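Peptidoglycan glycosyltransferase (Burkholderia ambifaria, PDB 5UY7) is a penicillin-binding protein whose modelled part adopts the combined helical and five-stranded sheet fold of the beta-lactamase clan. Local coordinates at residues A[204-209]-A[521-526]; A[276-281]-A[424-429]; A[324-329]-A[380-385]. One frame throughout, in Å; residues are numbered along the deposited sequence.

The three contacts sample the two halves of the fold. Contact 1 pairs the first and last helices beside the antiparallel sheet and is only partly buried; its centre lies about 30 and 31 Å from those of contacts 2 and 3, on the opposite side of the chain's centre. Contact 2 is wholly buried in the helical part, and contact 3, partly buried, is about 17 Å away, centre to centre. Contacts 2 and 3 meet where Thr276 OG1 lies 2.7 Å from Ser381 O, a probable hydrogen bond. Chemistry follows place: one isoleucine against a helix in contact 1, a ring under a serine methylene in contact 2, a polar amide-ring stack with bridging water in contact 3.

Contact 1. Residues A[204-209]-A[521-526]; sequences QYIAYA and GDTMRA
Ile206 and Asp522 mark the nearest backbone approach of two almost antiparallel helices, whose segment axes come within 9.9 Å at an angle of 157° between their N-to-C directions. These are helices 201-217 and 509-526, the first and last of the modelled chain; side chains of the first rest on strand 235-241 and those of the last on strand 492-499, the pairing of terminal helices against the sheet known from the beta-lactamase fold. Within 204-209, Ile206 alone makes the contact. Its CG2 is anti to the backbone N and CG1 anti to the carbonyl carbon (chi1 -75°), which points both branches at the other helix: CG2 lies 3.5 Å from Asp522 CB, while CD1 extends toward the next turn, 3.6 Å from Asp522 O and 3.9 Å from Ala526 CB. Thr523 OG1 is only a distant neighbour of CG2; that hydroxyl bonds to Ile519 O within its own helix. Polar linkage comes instead from Asn210, whose ND2 bonds both Ile206 O and Asp522 OD2 and so bridges the helices. The other carboxylate oxygen, Asp522 OD1, takes Arg525 NH2 at 2.8 Å through its anti lone pair, close to the guanidinium plane, in a salt bridge one turn along.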
ATOM      1  N   GLN A 204       9.791 -15.995   7.132  1.00 15.47           N
ATOM      2  CA  GLN A 204       8.506 -16.404   7.691  1.00 15.61           C
ATOM      3  C   GLN A 204       8.518 -16.289   9.213  1.00 17.15           C
ATOM      4  O   GLN A 204       7.555 -15.797   9.812  1.00 17.14           O
ATOM      5  CB  GLN A 204       8.183 -17.840   7.256  1.00 17.57           C
ATOM      6  CG  GLN A 204       6.854 -18.387   7.764  1.00 19.08           C
ATOM      7  CD  GLN A 204       5.685 -17.955   6.903  1.00 21.31           C
ATOM      8  OE1 GLN A 204       5.844 -17.118   6.021  1.00 19.94           O
ATOM      9  NE2 GLN A 204       4.510 -18.536   7.143  1.00 21.76           N
ATOM     10  N   TYR A 205       9.607 -16.730   9.855  1.00 16.46           N
ATOM     11  CA  TYR A 205       9.703 -16.595  11.305  1.00 16.71           C
ATOM     12  C   TYR A 205       9.720 -15.127  11.722  1.00 17.92           C
ATOM     13  O   TYR A 205       9.075 -14.744  12.709  1.00 17.35           O
ATOM     14  CB  TYR A 205      10.948 -17.312  11.831  1.00 18.84           C
ATOM     15  CG  TYR A 205      11.200 -17.003  13.284  1.00 16.51           C
ATOM     16  CD1 TYR A 205      10.400 -17.549  14.275  1.00 18.89           C
ATOM     17  CD2 TYR A 205      12.197 -16.110  13.659  1.00 19.44           C
ATOM     18  CE1 TYR A 205      10.616 -17.246  15.615  1.00 21.45           C
ATOM     19  CE2 TYR A 205      12.406 -15.800  14.966  1.00 22.16           C
ATOM     20  CZ  TYR A 205      11.619 -16.362  15.941  1.00 23.89           C
ATOM     21  OH  TYR A 205      11.864 -16.037  17.244  1.00 30.27           O
ATOM     22  N   ILE A 206      10.462 -14.291  10.989  1.00 16.48           N
ATOM     23  CA  ILE A 206      10.504 -12.862  11.301  1.00 18.27           C
ATOM     24  C   ILE A 206       9.105 -12.271  11.249  1.00 17.94           C
ATOM     25  O   ILE A 206       8.684 -11.532  12.149  1.00 17.96           O
ATOM     26  CB  ILE A 206      11.452 -12.130  10.335  1.00 14.98           C
ATOM     27  CG1 ILE A 206      12.904 -12.409  10.708  1.00 18.20           C
ATOM     28  CG2 ILE A 206      11.169 -10.636  10.343  1.00 16.52           C
ATOM     29  CD1 ILE A 206      13.882 -11.974   9.642  1.00 16.66           C
ATOM     30  N   ALA A 207       8.361 -12.588  10.185  1.00 14.74           N
ATOM     31  CA  ALA A 207       7.007 -12.070  10.049  1.00 16.29           C
ATOM     32  C   ALA A 207       6.102 -12.609  11.147  1.00 17.25           C
ATOM     33  O   ALA A 207       5.329 -11.857  11.755  1.00 18.45           O
ATOM     34  CB  ALA A 207       6.454 -12.438   8.672  1.00 17.58           C
ATOM     35  N   TYR A 208       6.201 -13.905  11.431  1.00 15.26           N
ATOM     36  CA  TYR A 208       5.364 -14.511  12.459  1.00 17.59           C
ATOM     37  C   TYR A 208       5.648 -13.915  13.833  1.00 19.18           C
ATOM     38  O   TYR A 208       4.725 -13.532  14.565  1.00 19.28           O
ATOM     39  CB  TYR A 208       5.602 -16.020  12.471  1.00 18.29           C
ATOM     40  CG  TYR A 208       5.044 -16.717  13.673  1.00 21.35           C
ATOM     41  CD1 TYR A 208       3.727 -17.120  13.706  1.00 22.11           C
ATOM     42  CD2 TYR A 208       5.847 -16.981  14.773  1.00 20.75           C
ATOM     43  CE1 TYR A 208       3.218 -17.777  14.813  1.00 25.41           C
ATOM     44  CE2 TYR A 208       5.349 -17.620  15.878  1.00 24.98           C
ATOM     45  CZ  TYR A 208       4.033 -18.009  15.892  1.00 23.16           C
ATOM     46  OH  TYR A 208       3.554 -18.654  17.008  1.00 27.73           O
ATOM     47  N   ALA A 209       6.925 -13.855  14.214  1.00 18.49           N
ATOM     48  CA  ALA A 209       7.279 -13.388  15.550  1.00 17.33           C
ATOM     49  C   ALA A 209       6.821 -11.955  15.771  1.00 18.33           C
ATOM     50  O   ALA A 209       6.260 -11.625  16.824  1.00 20.33           O
ATOM     51  CB  ALA A 209       8.786 -13.503  15.751  1.00 18.58           C
ATOM     52  N   GLY A 521      12.799  -4.044   8.767  1.00 14.45           N
ATOM     53  CA  GLY A 521      14.156  -3.934   9.283  1.00 16.33           C
ATOM     54  C   GLY A 521      14.784  -5.284   9.579  1.00 17.06           C
ATOM     55  O   GLY A 521      15.947  -5.533   9.236  1.00 16.79           O
ATOM     56  N   ASP A 522      14.024  -6.169  10.229  1.00 14.74           N
ATOM     57  CA  ASP A 522      14.552  -7.492  10.544  1.00 15.30           C
ATOM     58  C   ASP A 522      14.908  -8.238   9.269  1.00 15.20           C
ATOM     59  O   ASP A 522      15.906  -8.974   9.232  1.00 17.47           O
ATOM     60  CB  ASP A 522      13.546  -8.309  11.356  1.00 16.41           C
ATOM     61  CG  ASP A 522      13.403  -7.838  12.793  1.00 24.99           C
ATOM     62  OD1 ASP A 522      14.157  -6.943  13.239  1.00 24.84           O
ATOM     63  OD2 ASP A 522      12.531  -8.391  13.498  1.00 20.72           O
ATOM     64  N   THR A 523      14.083  -8.086   8.226  1.00 16.09           N
ATOM     65  CA  THR A 523      14.350  -8.760   6.957  1.00 15.51           C
ATOM     66  C   THR A 523      15.577  -8.178   6.268  1.00 14.11           C
ATOM     67  O   THR A 523      16.420  -8.936   5.771  1.00 16.69           O
ATOM     68  CB  THR A 523      13.120  -8.677   6.046  1.00 14.86           C
ATOM     69  OG1 THR A 523      12.026  -9.339   6.688  1.00 16.10           O
ATOM     70  CG2 THR A 523      13.394  -9.355   4.703  1.00 17.64           C
ATOM     71  N   MET A 524      15.701  -6.842   6.220  1.00 15.15           N
ATOM     72  CA  MET A 524      16.930  -6.232   5.707  1.00 18.64           C
ATOM     73  C   MET A 524      18.162  -6.807   6.395  1.00 16.86           C
ATOM     74  O   MET A 524      19.138  -7.185   5.736  1.00 17.89           O
ATOM     75  CB  MET A 524      16.917  -4.715   5.907  1.00 21.75           C
ATOM     76  CG  MET A 524      15.820  -3.950   5.236  1.00 26.70           C
ATOM     77  SD  MET A 524      16.096  -3.732   3.484  1.00 26.15           S
ATOM     78  CE  MET A 524      15.195  -5.151   2.847  1.00 29.52           C
ATOM     79  N   ARG A 525      18.153  -6.843   7.729  1.00 15.20           N
ATOM     80  CA  ARG A 525      19.319  -7.339   8.444  1.00 16.18           C
ATOM     81  C   ARG A 525      19.588  -8.798   8.102  1.00 18.64           C
ATOM     82  O   ARG A 525      20.740  -9.187   7.890  1.00 20.27           O
ATOM     83  CB  ARG A 525      19.139  -7.162   9.955  1.00 19.11           C
ATOM     84  CG  ARG A 525      19.354  -5.728  10.436  1.00 25.98           C
ATOM     85  CD  ARG A 525      19.216  -5.633  11.964  1.00 24.73           C
ATOM     86  NE  ARG A 525      17.814  -5.660  12.376  1.00 24.94           N
ATOM     87  CZ  ARG A 525      17.002  -4.615  12.283  1.00 24.78           C
ATOM     88  NH1 ARG A 525      17.464  -3.472  11.800  1.00 24.79           N
ATOM     89  NH2 ARG A 525      15.737  -4.707  12.668  1.00 29.22           N
ATOM     90  N   ALA A 526      18.535  -9.619   8.033  1.00 17.54           N
ATOM     91  CA  ALA A 526      18.738 -11.042   7.786  1.00 17.81           C
ATOM     92  C   ALA A 526      19.296 -11.293   6.393  1.00 18.33           C
ATOM     93  O   ALA A 526      20.021 -12.278   6.184  1.00 20.60           O
ATOM     94  CB  ALA A 526      17.426 -11.801   7.983  1.00 18.74           C
TER

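Contact 2. Residues A[276-281]-A[424-429]; sequences TVSLAL and QVFTPT
Helix 273-282 begins at Lys273, which with Ser270 fits the SxxK pattern of penicillin-binding proteins, and its Ser278 and Leu279 meet Phe426 in the loop leading into helix 428-442. The main interaction is a CH-pi contact: Ser278 CB stands 3.5 Å from the centroid of the Phe426 ring and 18° off its normal, hence over the face. The methylene is displaced toward the outer end of the ring, as its 3.4 Å approach to Phe426 CZ demonstrates. Ser278 presents its carbon there because OG, anti to its own carbonyl carbon (chi1 -68°), turns back along the helix and bonds to Pro274 O. Leu279 adds a looser apolar touch, its CB 4.3 Å from Phe426 CE1.

On the opposite face of the ring Val425 CG1 lies 3.4 Å above the plane, over the centre, so the phenyl group is sandwiched between this methyl and the serine methylene. Within the loop Gln424 NE2 donates to Phe426 O at 2.8 Å with a nearly straight N-H...O angle of 164°; Val425 and Phe426 also bond through their backbones to Gly404. Thr427 occupies the N-cap position of helix 428-442, and its N bonds to Asp282 OD1 at the end of helix 273-282. Around this junction Met344 of helix 338-347 touches both Phe426 and Leu279, Val434 of helix 428-442 packs on Ser278, and Ile332 of helix 326-333 covers Val277 and Ala280.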
ATOM      1  N   THR A 276      -3.588   6.986  -6.838  1.00 14.84           N
ATOM      2  CA  THR A 276      -4.215   8.180  -7.399  1.00 14.72           C
ATOM      3  C   THR A 276      -3.161   9.119  -7.965  1.00 16.05           C
ATOM      4  O   THR A 276      -3.275   9.601  -9.101  1.00 15.92           O
ATOM      5  CB  THR A 276      -5.026   8.893  -6.317  1.00 15.78           C
ATOM      6  OG1 THR A 276      -6.058   8.017  -5.846  1.00 16.84           O
ATOM      7  CG2 THR A 276      -5.666  10.161  -6.869  1.00 17.70           C
ATOM      8  N   VAL A 277      -2.110   9.364  -7.176  1.00 14.86           N
ATOM      9  CA  VAL A 277      -1.043  10.260  -7.589  1.00 14.21           C
ATOM     10  C   VAL A 277      -0.234   9.636  -8.716  1.00 15.76           C
ATOM     11  O   VAL A 277       0.089  10.310  -9.705  1.00 15.22           O
ATOM     12  CB  VAL A 277      -0.165  10.619  -6.377  1.00 13.70           C
ATOM     13  CG1 VAL A 277       1.153  11.234  -6.829  1.00 17.27           C
ATOM     14  CG2 VAL A 277      -0.920  11.561  -5.455  1.00 15.60           C
ATOM     15  N   SER A 278       0.092   8.337  -8.607  1.00 14.87           N
ATOM     16  CA  SER A 278       0.831   7.669  -9.677  1.00 15.00           C
ATOM     17  C   SER A 278       0.143   7.850 -11.024  1.00 14.96           C
ATOM     18  O   SER A 278       0.788   8.177 -12.029  1.00 15.84           O
ATOM     19  CB  SER A 278       0.984   6.176  -9.376  1.00 15.10           C
ATOM     20  OG  SER A 278       1.837   5.943  -8.271  1.00 15.43           O
ATOM     21  N   LEU A 279      -1.171   7.623 -11.069  1.00 13.36           N
ATOM     22  CA  LEU A 279      -1.859   7.703 -12.354  1.00 13.62           C
ATOM     23  C   LEU A 279      -1.857   9.124 -12.902  1.00 16.37           C
ATOM     24  O   LEU A 279      -1.621   9.327 -14.096  1.00 16.93           O
ATOM     25  CB  LEU A 279      -3.295   7.181 -12.219  1.00 15.83           C
ATOM     26  CG  LEU A 279      -4.082   7.142 -13.530  1.00 17.15           C
ATOM     27  CD1 LEU A 279      -3.426   6.220 -14.557  1.00 18.64           C
ATOM     28  CD2 LEU A 279      -5.522   6.721 -13.244  1.00 18.08           C
ATOM     29  N   ALA A 280      -2.109  10.126 -12.050  1.00 15.18           N
ATOM     30  CA  ALA A 280      -2.113  11.506 -12.537  1.00 14.64           C
ATOM     31  C   ALA A 280      -0.737  11.926 -13.046  1.00 17.28           C
ATOM     32  O   ALA A 280      -0.629  12.661 -14.039  1.00 18.28           O
ATOM     33  CB  ALA A 280      -2.594  12.448 -11.431  1.00 15.85           C
ATOM     34  N   LEU A 281       0.330  11.478 -12.381  1.00 15.20           N
ATOM     35  CA  LEU A 281       1.673  11.703 -12.918  1.00 16.93           C
ATOM     36  C   LEU A 281       1.852  11.004 -14.261  1.00 18.27           C
ATOM     37  O   LEU A 281       2.357  11.597 -15.225  1.00 19.67           O
ATOM     38  CB  LEU A 281       2.729  11.198 -11.927  1.00 14.93           C
ATOM     39  CG  LEU A 281       2.796  11.953 -10.599  1.00 16.11           C
ATOM     40  CD1 LEU A 281       3.687  11.190  -9.618  1.00 16.86           C
ATOM     41  CD2 LEU A 281       3.362  13.352 -10.853  1.00 17.51           C
ATOM     42  N   GLN A 424       3.032  -3.786 -17.124  1.00 19.25           N
ATOM     43  CA  GLN A 424       3.473  -2.404 -16.984  1.00 18.37           C
ATOM     44  C   GLN A 424       2.285  -1.546 -16.575  1.00 18.74           C
ATOM     45  O   GLN A 424       1.351  -1.349 -17.361  1.00 23.23           O
ATOM     46  CB  GLN A 424       4.086  -1.889 -18.279  1.00 19.49           C
ATOM     47  CG  GLN A 424       4.967  -0.668 -18.043  1.00 19.75           C
ATOM     48  CD  GLN A 424       6.283  -1.046 -17.380  1.00 19.84           C
ATOM     49  OE1 GLN A 424       6.848  -2.107 -17.669  1.00 24.60           O
ATOM     50  NE2 GLN A 424       6.782  -0.178 -16.497  1.00 19.13           N
ATOM     51  N   VAL A 425       2.320  -1.043 -15.348  1.00 15.88           N
ATOM     52  CA  VAL A 425       1.242  -0.242 -14.777  1.00 17.74           C
ATOM     53  C   VAL A 425       1.525   1.246 -14.913  1.00 17.44           C
ATOM     54  O   VAL A 425       0.650   2.021 -15.303  1.00 19.38           O
ATOM     55  CB  VAL A 425       1.026  -0.631 -13.302  1.00 19.71           C
ATOM     56  CG1 VAL A 425       0.007   0.302 -12.663  1.00 19.89           C
ATOM     57  CG2 VAL A 425       0.554  -2.070 -13.228  1.00 19.24           C
ATOM     58  N   PHE A 426       2.753   1.655 -14.599  1.00 16.13           N
ATOM     59  CA  PHE A 426       3.213   3.033 -14.719  1.00 15.28           C
ATOM     60  C   PHE A 426       4.577   3.025 -15.400  1.00 14.99           C
ATOM     61  O   PHE A 426       5.224   1.981 -15.513  1.00 16.25           O
ATOM     62  CB  PHE A 426       3.321   3.710 -13.335  1.00 15.72           C
ATOM     63  CG  PHE A 426       2.068   3.608 -12.506  1.00 15.52           C
ATOM     64  CD1 PHE A 426       0.889   4.191 -12.939  1.00 18.55           C
ATOM     65  CD2 PHE A 426       2.075   2.957 -11.284  1.00 18.07           C
ATOM     66  CE1 PHE A 426      -0.272   4.099 -12.177  1.00 18.42           C
ATOM     67  CE2 PHE A 426       0.915   2.861 -10.512  1.00 18.16           C
ATOM     68  CZ  PHE A 426      -0.259   3.430 -10.960  1.00 17.69           C
ATOM     69  N   THR A 427       5.031   4.191 -15.865  1.00 16.42           N
ATOM     70  CA  THR A 427       6.391   4.275 -16.371  1.00 16.73           C
ATOM     71  C   THR A 427       7.381   4.245 -15.212  1.00 17.53           C
ATOM     72  O   THR A 427       7.019   4.516 -14.063  1.00 18.30           O
ATOM     73  CB  THR A 427       6.608   5.556 -17.174  1.00 19.96           C
ATOM     74  OG1 THR A 427       6.403   6.685 -16.313  1.00 20.47           O
ATOM     75  CG2 THR A 427       5.660   5.628 -18.361  1.00 20.18           C
ATOM     76  N   PRO A 428       8.639   3.892 -15.484  1.00 16.73           N
ATOM     77  CA  PRO A 428       9.649   3.942 -14.414  1.00 16.92           C
ATOM     78  C   PRO A 428       9.786   5.321 -13.796  1.00 15.80           C
ATOM     79  O   PRO A 428      10.024   5.436 -12.589  1.00 18.43           O
ATOM     80  CB  PRO A 428      10.937   3.515 -15.136  1.00 20.67           C
ATOM     81  CG  PRO A 428      10.466   2.674 -16.286  1.00 21.75           C
ATOM     82  CD  PRO A 428       9.147   3.249 -16.715  1.00 18.36           C
ATOM     83  N   THR A 429       9.653   6.377 -14.603  1.00 18.37           N
ATOM     84  CA  THR A 429       9.770   7.733 -14.064  1.00 18.55           C
ATOM     85  C   THR A 429       8.700   7.992 -13.015  1.00 17.75           C
ATOM     86  O   THR A 429       8.989   8.479 -11.911  1.00 18.85           O
ATOM     87  CB  THR A 429       9.668   8.748 -15.196  1.00 23.20           C
ATOM     88  OG1 THR A 429      10.818   8.622 -16.042  1.00 28.53           O
ATOM     89  CG2 THR A 429       9.592  10.162 -14.634  1.00 26.55           C
TER

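Contact 3. Residues A[324-329]-A[380-385]; sequences SSNIGA and MSYGYG
Stacking carries the contact between Asn326 and Tyr382: the amide lies over one face of the ring with the two planes 18° apart, CG of Asn326 3.6 Å above the plane of the Tyr382 ring and offset toward its rim. Asn326 CB adds a CH-pi contact, 4.0 Å from the Tyr382 ring centroid. The tyrosine ring reaches this place with CG between its own backbone N and carbonyl carbon (chi1 53°). Asn326 OD1 also comes to 3.4 Å from Tyr382 CB.

Apolar and van der Waals packing continues one turn on, where Ala329 CB sits 4.4 Å from Tyr382 CB. Ser381 OG passes 3.5 Å from Ala329 O, but bonds to Ala378 O of its own helix.

Hydrogen bonding between the segments runs through a water that donates to Asn326 OD1 (3.1 Å) and to Tyr382 O (2.8 Å). Both backbones are shaped by helix ends: Ser325 OG caps helix 326-333 by accepting from Gly328 N at 2.8 Å, while Gly383, with positive phi, closes helix 374-381 as a Schellman motif.

Asn326 OD1 also receives Lys273 NZ, and Ser324 OG bonds Lys461 NZ. Ser324, Ser325 and Asn326 thus fit the SxN motif of penicillin-binding proteins, probably placed beside the SxxK lysine as in the active sites of this clan.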
ATOM      1  N   SER A 324      -1.074  12.888   3.596  1.00 16.31           N
ATOM      2  CA  SER A 324      -2.202  11.964   3.478  1.00 19.03           C
ATOM      3  C   SER A 324      -3.518  12.722   3.328  1.00 16.42           C
ATOM      4  O   SER A 324      -4.527  12.387   3.945  1.00 18.96           O
ATOM      5  CB  SER A 324      -2.261  11.007   4.673  1.00 22.79           C
ATOM      6  OG  SER A 324      -3.049   9.868   4.357  1.00 20.14           O
ATOM      7  N   SER A 325      -3.508  13.735   2.459  1.00 17.21           N
ATOM      8  CA  SER A 325      -4.658  14.623   2.306  1.00 17.00           C
ATOM      9  C   SER A 325      -5.748  13.961   1.459  1.00 17.50           C
ATOM     10  O   SER A 325      -5.506  13.598   0.303  1.00 17.18           O
ATOM     11  CB  SER A 325      -4.196  15.935   1.664  1.00 17.57           C
ATOM     12  OG  SER A 325      -5.297  16.771   1.328  1.00 19.22           O
ATOM     13  N   ASN A 326      -6.947  13.803   2.034  1.00 18.72           N
ATOM     14  CA  ASN A 326      -8.107  13.374   1.249  1.00 17.95           C
ATOM     15  C   ASN A 326      -8.490  14.413   0.210  1.00 19.03           C
ATOM     16  O   ASN A 326      -8.868  14.064  -0.916  1.00 18.78           O
ATOM     17  CB  ASN A 326      -9.317  13.144   2.154  1.00 17.85           C
ATOM     18  CG  ASN A 326      -9.199  11.898   2.986  1.00 24.80           C
ATOM     19  OD1 ASN A 326      -8.312  11.078   2.769  1.00 20.48           O
ATOM     20  ND2 ASN A 326     -10.116  11.735   3.938  1.00 28.96           N
ATOM     21  N   ILE A 327      -8.459  15.689   0.593  1.00 17.13           N
ATOM     22  CA  ILE A 327      -8.832  16.755  -0.334  1.00 17.29           C
ATOM     23  C   ILE A 327      -7.850  16.818  -1.496  1.00 18.73           C
ATOM     24  O   ILE A 327      -8.247  16.979  -2.659  1.00 18.86           O
ATOM     25  CB  ILE A 327      -8.923  18.094   0.416  1.00 18.26           C
ATOM     26  CG1 ILE A 327     -10.056  18.018   1.437  1.00 19.86           C
ATOM     27  CG2 ILE A 327      -9.160  19.250  -0.561  1.00 22.77           C
ATOM     28  CD1 ILE A 327     -10.044  19.136   2.429  1.00 23.72           C
ATOM     29  N   GLY A 328      -6.553  16.696  -1.203  1.00 16.54           N
ATOM     30  CA  GLY A 328      -5.567  16.702  -2.272  1.00 17.16           C
ATOM     31  C   GLY A 328      -5.728  15.520  -3.207  1.00 16.80           C
ATOM     32  O   GLY A 328      -5.610  15.658  -4.430  1.00 18.39           O
ATOM     33  N   ALA A 329      -5.985  14.334  -2.644  1.00 15.41           N
ATOM     34  CA  ALA A 329      -6.232  13.167  -3.485  1.00 16.72           C
ATOM     35  C   ALA A 329      -7.450  13.386  -4.372  1.00 17.95           C
ATOM     36  O   ALA A 329      -7.435  13.044  -5.562  1.00 19.26           O
ATOM     37  CB  ALA A 329      -6.420  11.923  -2.607  1.00 16.00           C
ATOM     38  N   MET A 380     -13.050   6.958  -3.903  1.00 23.81           N
ATOM     39  CA  MET A 380     -12.110   5.915  -4.309  1.00 20.22           C
ATOM     40  C   MET A 380     -10.690   6.452  -4.381  1.00 20.15           C
ATOM     41  O   MET A 380      -9.739   5.714  -4.097  1.00 21.13           O
ATOM     42  CB  MET A 380     -12.516   5.311  -5.655  1.00 25.61           C
ATOM     43  CG  MET A 380     -13.631   4.276  -5.554  1.00 25.17           C
ATOM     44  SD  MET A 380     -14.095   3.603  -7.167  1.00 27.67           S
ATOM     45  CE  MET A 380     -15.643   4.445  -7.464  1.00 29.85           C
ATOM     46  N   SER A 381     -10.531   7.739  -4.715  1.00 20.11           N
ATOM     47  CA  SER A 381      -9.201   8.333  -4.794  1.00 17.78           C
ATOM     48  C   SER A 381      -8.493   8.315  -3.451  1.00 17.50           C
ATOM     49  O   SER A 381      -7.258   8.339  -3.408  1.00 19.27           O
ATOM     50  CB  SER A 381      -9.276   9.769  -5.310  1.00 20.43           C
ATOM     51  OG  SER A 381      -9.658  10.696  -4.304  1.00 22.75           O
ATOM     52  N   TYR A 382      -9.247   8.283  -2.351  1.00 18.62           N
ATOM     53  CA  TYR A 382      -8.648   8.092  -1.040  1.00 18.52           C
ATOM     54  C   TYR A 382      -9.091   6.781  -0.400  1.00 21.22           C
ATOM     55  O   TYR A 382      -9.023   6.633   0.823  1.00 21.24           O
ATOM     56  CB  TYR A 382      -8.894   9.302  -0.125  1.00 21.19           C
ATOM     57  CG  TYR A 382     -10.309   9.822   0.088  1.00 21.75           C
ATOM     58  CD1 TYR A 382     -10.849  10.804  -0.736  1.00 21.99           C
ATOM     59  CD2 TYR A 382     -11.061   9.399   1.173  1.00 22.81           C
ATOM     60  CE1 TYR A 382     -12.122  11.312  -0.511  1.00 23.94           C
ATOM     61  CE2 TYR A 382     -12.334   9.897   1.403  1.00 25.81           C
ATOM     62  CZ  TYR A 382     -12.861  10.850   0.560  1.00 27.13           C
ATOM     63  OH  TYR A 382     -14.123  11.344   0.804  1.00 31.17           O
ATOM     64  N   GLY A 383      -9.501   5.812  -1.217  1.00 18.99           N
ATOM     65  CA  GLY A 383      -9.551   4.422  -0.790  1.00 17.69           C
ATOM     66  C   GLY A 383     -10.857   3.906  -0.229  1.00 20.40           C
ATOM     67  O   GLY A 383     -10.864   2.831   0.379  1.00 20.78           O
ATOM     68  N   TYR A 384     -11.962   4.615  -0.410  1.00 19.77           N
ATOM     69  CA  TYR A 384     -13.242   4.131   0.077  1.00 24.54           C
ATOM     70  C   TYR A 384     -14.207   3.989  -1.088  1.00 24.31           C
ATOM     71  O   TYR A 384     -14.120   4.723  -2.075  1.00 24.91           O
ATOM     72  CB  TYR A 384     -13.792   5.060   1.165  1.00 23.81           C
ATOM     73  CG  TYR A 384     -12.871   5.077   2.360  1.00 22.73           C
ATOM     74  CD1 TYR A 384     -12.848   4.009   3.250  1.00 27.55           C
ATOM     75  CD2 TYR A 384     -11.974   6.119   2.568  1.00 26.44           C
ATOM     76  CE1 TYR A 384     -11.988   3.995   4.332  1.00 27.29           C
ATOM     77  CE2 TYR A 384     -11.107   6.114   3.655  1.00 27.24           C
ATOM     78  CZ  TYR A 384     -11.123   5.044   4.534  1.00 25.08           C
ATOM     79  OH  TYR A 384     -10.265   5.011   5.617  1.00 24.45           O
ATOM     80  N   GLY A 385     -15.121   3.027  -0.973  1.00 24.04           N
ATOM     81  CA  GLY A 385     -16.001   2.690  -2.074  1.00 27.54           C
ATOM     82  C   GLY A 385     -15.488   1.597  -2.982  1.00 28.06           C
ATOM     83  O   GLY A 385     -16.091   1.353  -4.035  1.00 28.56           O
TER
HETATM   84  O   HOH W   1      -8.313   7.957   3.191  1.00 23.11           O